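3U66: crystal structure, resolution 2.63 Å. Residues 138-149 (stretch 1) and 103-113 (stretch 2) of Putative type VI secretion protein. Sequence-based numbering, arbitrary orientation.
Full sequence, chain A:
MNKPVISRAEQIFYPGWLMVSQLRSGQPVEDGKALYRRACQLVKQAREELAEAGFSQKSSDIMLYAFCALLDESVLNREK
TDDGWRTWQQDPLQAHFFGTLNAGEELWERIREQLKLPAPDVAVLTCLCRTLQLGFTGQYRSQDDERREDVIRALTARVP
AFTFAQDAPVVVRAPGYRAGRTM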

ATOM      1  N   GLY A 138       5.339  -1.175   6.065  1.00 62.07           N
ATOM      2  CA  GLY A 138       4.510  -1.493   7.218  1.00 62.62           C
ATOM      3  C   GLY A 138       5.321  -2.008   8.389  1.00 69.05           C
ATOM      4  O   GLY A 138       6.496  -1.654   8.545  1.00 69.80           O
ATOM      5  N   GLN A 139       4.688  -2.832   9.229  1.00 66.18           N
ATOM      6  CA  GLN A 139       5.312  -3.480  10.376  1.00 66.70           C
ATOM      7  C   GLN A 139       4.868  -4.943  10.342  1.00 71.80           C
ATOM      8  O   GLN A 139       3.816  -5.298  10.878  1.00 70.77           O
ATOM      9  CB  GLN A 139       4.934  -2.809  11.711  1.00 68.40           C
ATOM     10  CG  GLN A 139       5.292  -1.325  11.838  1.00 88.39           C
ATOM     11  CD  GLN A 139       4.137  -0.424  11.455  1.00112.77           C
ATOM     12  OE1 GLN A 139       2.989  -0.607  11.887  1.00109.38           O
ATOM     13  NE2 GLN A 139       4.420   0.596  10.654  1.00104.56           N
ATOM     14  N   TYR A 140       5.642  -5.774   9.634  1.00 69.82           N
ATOM     15  CA  TYR A 140       5.366  -7.200   9.492  1.00 70.17           C
ATOM     16  C   TYR A 140       5.711  -7.941  10.775  1.00 75.88           C
ATOM     17  O   TYR A 140       6.777  -7.732  11.371  1.00 75.68           O
ATOM     18  CB  TYR A 140       6.143  -7.786   8.304  1.00 71.14           C
ATOM     19  CG  TYR A 140       5.879  -9.259   8.034  1.00 72.35           C
ATOM     20  CD1 TYR A 140       4.808  -9.659   7.242  1.00 74.06           C
ATOM     21  CD2 TYR A 140       6.744 -10.238   8.511  1.00 72.86           C
ATOM     22  CE1 TYR A 140       4.572 -11.010   6.973  1.00 74.23           C
ATOM     23  CE2 TYR A 140       6.514 -11.593   8.253  1.00 73.51           C
ATOM     24  CZ  TYR A 140       5.430 -11.975   7.479  1.00 79.37           C
ATOM     25  OH  TYR A 140       5.204 -13.310   7.218  1.00 77.68           O
ATOM     26  N   ARG A 141       4.769  -8.785  11.204  1.00 73.50           N
ATOM     27  CA  ARG A 141       4.861  -9.638  12.384  1.00 74.29           C
ATOM     28  C   ARG A 141       4.284 -10.991  11.981  1.00 81.60           C
ATOM     29  O   ARG A 141       3.320 -11.039  11.209  1.00 81.62           O
ATOM     30  CB  ARG A 141       4.039  -9.085  13.576  1.00 73.33           C
ATOM     31  CG  ARG A 141       4.011  -7.569  13.763  1.00 80.73           C
ATOM     32  CD  ARG A 141       4.911  -7.101  14.881  1.00 86.46           C
ATOM     33  NE  ARG A 141       6.158  -6.529  14.367  1.00 94.77           N
ATOM     34  CZ  ARG A 141       6.441  -5.227  14.358  1.00106.94           C
ATOM     35  NH1 ARG A 141       5.581  -4.347  14.848  1.00 92.25           N
ATOM     36  NH2 ARG A 141       7.602  -4.805  13.871  1.00 92.88           N
ATOM     37  N   SER A 142       4.863 -12.086  12.502  1.00 79.93           N
ATOM     38  CA  SER A 142       4.397 -13.453  12.251  1.00 80.61           C
ATOM     39  C   SER A 142       5.038 -14.398  13.249  1.00 86.38           C
ATOM     40  O   SER A 142       6.217 -14.752  13.093  1.00 86.68           O
ATOM     41  CB  SER A 142       4.697 -13.907  10.821  1.00 84.08           C
ATOM     42  OG  SER A 142       3.956 -15.077  10.511  1.00 93.22           O
ATOM     43  N   GLN A 143       4.274 -14.803  14.290  1.00 82.93           N
ATOM     44  CA  GLN A 143       4.784 -15.733  15.301  1.00 82.69           C
ATOM     45  C   GLN A 143       4.848 -17.162  14.735  1.00 87.03           C
ATOM     46  O   GLN A 143       4.138 -18.065  15.192  1.00 86.74           O
ATOM     47  CB  GLN A 143       4.034 -15.621  16.653  1.00 83.75           C
ATOM     48  CG  GLN A 143       4.293 -14.302  17.414  1.00 91.28           C
ATOM     49  CD  GLN A 143       5.685 -14.108  18.024  1.00105.08           C
ATOM     50  OE1 GLN A 143       5.852 -13.353  18.989  1.00 98.81           O
ATOM     51  NE2 GLN A 143       6.733 -14.724  17.472  1.00 96.56           N
ATOM     52  N   ASP A 144       5.684 -17.321  13.678  1.00 83.45           N
ATOM     53  CA  ASP A 144       5.951 -18.543  12.921  1.00 83.30           C
ATOM     54  C   ASP A 144       7.157 -18.385  11.957  1.00 86.78           C
ATOM     55  O   ASP A 144       7.779 -17.319  11.888  1.00 86.37           O
ATOM     56  CB  ASP A 144       4.657 -19.095  12.240  1.00 85.24           C
ATOM     57  CG  ASP A 144       4.420 -18.828  10.758  1.00 96.01           C
ATOM     58  OD1 ASP A 144       3.705 -19.627  10.121  1.00 96.20           O
ATOM     59  OD2 ASP A 144       4.918 -17.807  10.248  1.00103.53           O
ATOM     60  N   ASP A 145       7.443 -19.443  11.193  1.00 83.03           N
ATOM     61  CA  ASP A 145       8.533 -19.561  10.229  1.00 82.66           C
ATOM     62  C   ASP A 145       8.433 -18.701   8.940  1.00 84.63           C
ATOM     63  O   ASP A 145       9.320 -18.807   8.080  1.00 84.36           O
ATOM     64  CB  ASP A 145       8.649 -21.035   9.848  1.00 84.70           C
ATOM     65  N   GLU A 146       7.374 -17.870   8.804  1.00 78.75           N
ATOM     66  CA  GLU A 146       7.139 -17.026   7.628  1.00 77.16           C
ATOM     67  C   GLU A 146       7.733 -15.623   7.779  1.00 78.14           C
ATOM     68  O   GLU A 146       7.543 -14.971   8.811  1.00 77.61           O
ATOM     69  CB  GLU A 146       5.634 -16.951   7.327  1.00 78.48           C
ATOM     70  CG  GLU A 146       5.273 -16.521   5.918  1.00 87.83           C
ATOM     71  CD  GLU A 146       3.850 -16.842   5.500  1.00107.64           C
ATOM     72  OE1 GLU A 146       2.974 -17.010   6.382  1.00101.47           O
ATOM     73  OE2 GLU A 146       3.612 -16.935   4.273  1.00 99.74           O
ATOM     74  N   ARG A 147       8.431 -15.162   6.722  1.00 72.51           N
ATOM     75  CA  ARG A 147       9.044 -13.835   6.656  1.00 71.64           C
ATOM     76  C   ARG A 147       8.479 -13.049   5.468  1.00 73.94           C
ATOM     77  O   ARG A 147       7.831 -13.643   4.603  1.00 73.76           O
ATOM     78  CB  ARG A 147      10.578 -13.938   6.571  1.00 72.11           C
ATOM     79  N   ARG A 148       8.718 -11.718   5.433  1.00 68.91           N
ATOM     80  CA  ARG A 148       8.290 -10.816   4.357  1.00 68.15           C
ATOM     81  C   ARG A 148       8.748 -11.342   3.006  1.00 71.48           C
ATOM     82  O   ARG A 148       7.917 -11.539   2.115  1.00 71.62           O
ATOM     83  CB  ARG A 148       8.891  -9.420   4.549  1.00 67.75           C
ATOM     84  CG  ARG A 148       8.159  -8.557   5.541  1.00 76.43           C
ATOM     85  CD  ARG A 148       8.045  -7.110   5.094  1.00 85.94           C
ATOM     86  NE  ARG A 148       9.285  -6.354   5.267  1.00 95.01           N
ATOM     87  CZ  ARG A 148      10.157  -6.080   4.296  1.00106.75           C
ATOM     88  NH1 ARG A 148       9.928  -6.508   3.058  1.00 94.83           N
ATOM     89  NH2 ARG A 148      11.252  -5.384   4.553  1.00 88.78           N
ATOM     90  N   GLU A 149      10.076 -11.599   2.876  1.00 66.91           N
ATOM     91  CA  GLU A 149      10.762 -12.122   1.689  1.00 65.70           C
ATOM     92  C   GLU A 149       9.965 -13.251   1.022  1.00 68.23           C
ATOM     93  O   GLU A 149       9.808 -13.259  -0.202  1.00 67.73           O
ATOM     94  CB  GLU A 149      12.164 -12.611   2.081  1.00 66.86           C
TER
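Stretch 2 (103-113) AGEELWERIRE

Stretch 2 is helical throughout and lies along the extended loop of stretch 1, which turns helical only at R148. The two stretches run in the same sense: G138 lies beside G104 (CA to CA 3.8 Å), Q139 beside E105 (4.9 Å), and E146 farther off beside R112 (10.2 Å). One hydrogen bond joins them, Q139 N to G104 O at 2.8 Å and nearly straight (171°). The same carbonyl receives a CA-H contact from G138 CA (3.3 Å to G104 O), while Q139 O takes one from E105 CA (3.4 Å). The closeness leaves no room for a CB on G138, which would clash with G104 O; one on G104 would clash with Q139 OE1 as that side chain is placed here. W108 presents a face to Y140, whose ring meets it edge-on (planes at 87°, Y140 CD1 to W108 CG 3.6 Å) and whose CB lies over the five-membered ring; R148 CD approaches W108 CZ2 at 3.5 Å. W108 NE1 is satisfied just outside the stretches. Farther along, E146 OE1 and R112 NE form a salt bridge at 3.1 Å, by charge alone, since the oxygen lies well out of the guanidinium plane. Some of the loop's polar groups are met within the loop: D144 OD2 accepts from S142 OG (2.9 Å) and E146 N (2.8 Å), and Y140 OH donates weakly to E146 O (3.3 Å).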

ATOM      1  N   ALA A 103      -2.737  -0.238  10.187  1.00 62.40           N
ATOM      2  CA  ALA A 103      -2.708  -0.709   8.798  1.00 61.45           C
ATOM      3  C   ALA A 103      -1.338  -1.232   8.397  1.00 63.19           C
ATOM      4  O   ALA A 103      -1.262  -2.128   7.565  1.00 62.88           O
ATOM      5  CB  ALA A 103      -3.169   0.379   7.846  1.00 62.14           C
ATOM      6  N   GLY A 104      -0.286  -0.727   9.035  1.00 58.50           N
ATOM      7  CA  GLY A 104       1.085  -1.173   8.806  1.00 57.96           C
ATOM      8  C   GLY A 104       1.275  -2.638   9.144  1.00 62.22           C
ATOM      9  O   GLY A 104       2.065  -3.328   8.496  1.00 62.33           O
ATOM     10  N   GLU A 105       0.495  -3.131  10.121  1.00 58.80           N
ATOM     11  CA  GLU A 105       0.516  -4.512  10.595  1.00 58.63           C
ATOM     12  C   GLU A 105      -0.558  -5.368   9.908  1.00 62.45           C
ATOM     13  O   GLU A 105      -0.227  -6.420   9.346  1.00 62.45           O
ATOM     14  CB  GLU A 105       0.331  -4.544  12.126  1.00 60.07           C
ATOM     15  CG  GLU A 105       0.838  -5.807  12.800  1.00 72.04           C
ATOM     16  CD  GLU A 105       0.681  -5.831  14.307  1.00 93.33           C
ATOM     17  OE1 GLU A 105       1.158  -4.885  14.974  1.00 86.89           O
ATOM     18  OE2 GLU A 105       0.115  -6.819  14.829  1.00 91.34           O
ATOM     19  N   GLU A 106      -1.839  -4.934   9.964  1.00 57.95           N
ATOM     20  CA  GLU A 106      -2.927  -5.739   9.412  1.00 57.63           C
ATOM     21  C   GLU A 106      -3.052  -5.837   7.893  1.00 60.55           C
ATOM     22  O   GLU A 106      -3.749  -6.740   7.423  1.00 60.49           O
ATOM     23  CB  GLU A 106      -4.269  -5.590  10.160  1.00 59.30           C
ATOM     24  CG  GLU A 106      -4.851  -4.194  10.217  1.00 72.81           C
ATOM     25  N   LEU A 107      -2.337  -4.983   7.115  1.00 56.01           N
ATOM     26  CA  LEU A 107      -2.340  -5.109   5.649  1.00 55.09           C
ATOM     27  C   LEU A 107      -1.517  -6.343   5.232  1.00 59.18           C
ATOM     28  O   LEU A 107      -1.889  -7.033   4.288  1.00 59.07           O
ATOM     29  CB  LEU A 107      -1.862  -3.830   4.937  1.00 55.00           C
ATOM     30  CG  LEU A 107      -1.757  -3.854   3.398  1.00 59.45           C
ATOM     31  CD1 LEU A 107      -3.123  -4.105   2.729  1.00 59.73           C
ATOM     32  CD2 LEU A 107      -1.141  -2.579   2.887  1.00 60.80           C
ATOM     33  N   TRP A 108      -0.427  -6.633   5.967  1.00 55.79           N
ATOM     34  CA  TRP A 108       0.403  -7.822   5.771  1.00 55.12           C
ATOM     35  C   TRP A 108      -0.406  -9.071   6.098  1.00 60.97           C
ATOM     36  O   TRP A 108      -0.308 -10.062   5.387  1.00 60.75           O
ATOM     37  CB  TRP A 108       1.676  -7.758   6.635  1.00 52.88           C
ATOM     38  CG  TRP A 108       2.767  -6.964   5.994  1.00 53.18           C
ATOM     39  CD1 TRP A 108       3.237  -5.748   6.393  1.00 55.84           C
ATOM     40  CD2 TRP A 108       3.438  -7.263   4.762  1.00 52.76           C
ATOM     41  NE1 TRP A 108       4.191  -5.294   5.512  1.00 54.74           N
ATOM     42  CE2 TRP A 108       4.327  -6.203   4.496  1.00 56.33           C
ATOM     43  CE3 TRP A 108       3.369  -8.333   3.854  1.00 54.20           C
ATOM     44  CZ2 TRP A 108       5.135  -6.169   3.357  1.00 55.65           C
ATOM     45  CZ3 TRP A 108       4.199  -8.316   2.745  1.00 55.59           C
ATOM     46  CH2 TRP A 108       5.078  -7.251   2.512  1.00 56.27           C
ATOM     47  N   GLU A 109      -1.226  -8.997   7.160  1.00 59.66           N
ATOM     48  CA  GLU A 109      -2.131 -10.048   7.633  1.00 60.62           C
ATOM     49  C   GLU A 109      -3.181 -10.294   6.526  1.00 65.83           C
ATOM     50  O   GLU A 109      -3.506 -11.447   6.228  1.00 66.00           O
ATOM     51  CB  GLU A 109      -2.812  -9.565   8.930  1.00 62.17           C
ATOM     52  CG  GLU A 109      -3.370 -10.651   9.830  1.00 75.75           C
ATOM     53  CD  GLU A 109      -4.018 -10.165  11.117  1.00100.61           C
ATOM     54  OE1 GLU A 109      -4.126  -8.931  11.315  1.00 88.23           O
ATOM     55  OE2 GLU A 109      -4.423 -11.028  11.931  1.00 98.49           O
ATOM     56  N   ARG A 110      -3.633  -9.202   5.880  1.00 62.22           N
ATOM     57  CA  ARG A 110      -4.609  -9.178   4.802  1.00 62.00           C
ATOM     58  C   ARG A 110      -4.050  -9.740   3.497  1.00 65.68           C
ATOM     59  O   ARG A 110      -4.795 -10.362   2.752  1.00 65.57           O
ATOM     60  CB  ARG A 110      -5.132  -7.745   4.617  1.00 62.32           C
ATOM     61  CG  ARG A 110      -6.245  -7.583   3.603  1.00 75.27           C
ATOM     62  CD  ARG A 110      -7.649  -7.659   4.175  1.00 90.07           C
ATOM     63  NE  ARG A 110      -7.889  -6.624   5.188  1.00103.50           N
ATOM     64  CZ  ARG A 110      -8.633  -5.529   5.028  1.00116.21           C
ATOM     65  NH1 ARG A 110      -9.246  -5.307   3.876  1.00101.96           N
ATOM     66  NH2 ARG A 110      -8.775  -4.669   6.015  1.00102.69           N
ATOM     67  N   ILE A 111      -2.758  -9.526   3.205  1.00 61.94           N
ATOM     68  CA  ILE A 111      -2.090 -10.071   2.009  1.00 61.77           C
ATOM     69  C   ILE A 111      -1.998 -11.605   2.101  1.00 67.39           C
ATOM     70  O   ILE A 111      -2.282 -12.302   1.124  1.00 67.29           O
ATOM     71  CB  ILE A 111      -0.708  -9.388   1.721  1.00 64.20           C
ATOM     72  CG1 ILE A 111      -0.893  -7.916   1.262  1.00 63.78           C
ATOM     73  CG2 ILE A 111       0.122 -10.174   0.664  1.00 64.58           C
ATOM     74  CD1 ILE A 111       0.321  -7.004   1.437  1.00 68.14           C
ATOM     75  N   ARG A 112      -1.665 -12.111   3.303  1.00 64.82           N
ATOM     76  CA  ARG A 112      -1.533 -13.538   3.606  1.00 64.69           C
ATOM     77  C   ARG A 112      -2.843 -14.301   3.474  1.00 68.28           C
ATOM     78  O   ARG A 112      -2.833 -15.399   2.916  1.00 68.30           O
ATOM     79  CB  ARG A 112      -0.907 -13.764   4.986  1.00 64.78           C
ATOM     80  CG  ARG A 112       0.486 -13.155   5.132  1.00 75.61           C
ATOM     81  CD  ARG A 112       1.483 -14.067   5.816  1.00 89.16           C
ATOM     82  NE  ARG A 112       0.924 -14.779   6.964  1.00101.66           N
ATOM     83  CZ  ARG A 112       0.891 -14.301   8.204  1.00120.21           C
ATOM     84  NH1 ARG A 112       1.376 -13.093   8.470  1.00107.84           N
ATOM     85  NH2 ARG A 112       0.369 -15.024   9.182  1.00111.35           N
ATOM     86  N   GLU A 113      -3.966 -13.728   3.956  1.00 64.10           N
ATOM     87  CA  GLU A 113      -5.269 -14.388   3.827  1.00 64.04           C
ATOM     88  C   GLU A 113      -5.794 -14.408   2.393  1.00 66.74           C
ATOM     89  O   GLU A 113      -6.616 -15.259   2.050  1.00 66.17           O
ATOM     90  CB  GLU A 113      -6.313 -13.954   4.879  1.00 65.50           C
ATOM     91  CG  GLU A 113      -6.402 -12.466   5.143  1.00 77.24           C
ATOM     92  CD  GLU A 113      -6.702 -12.120   6.590  1.00106.01           C
ATOM     93  OE1 GLU A 113      -6.004 -12.649   7.488  1.00104.96           O
ATOM     94  OE2 GLU A 113      -7.613 -11.294   6.824  1.00101.55           O
TER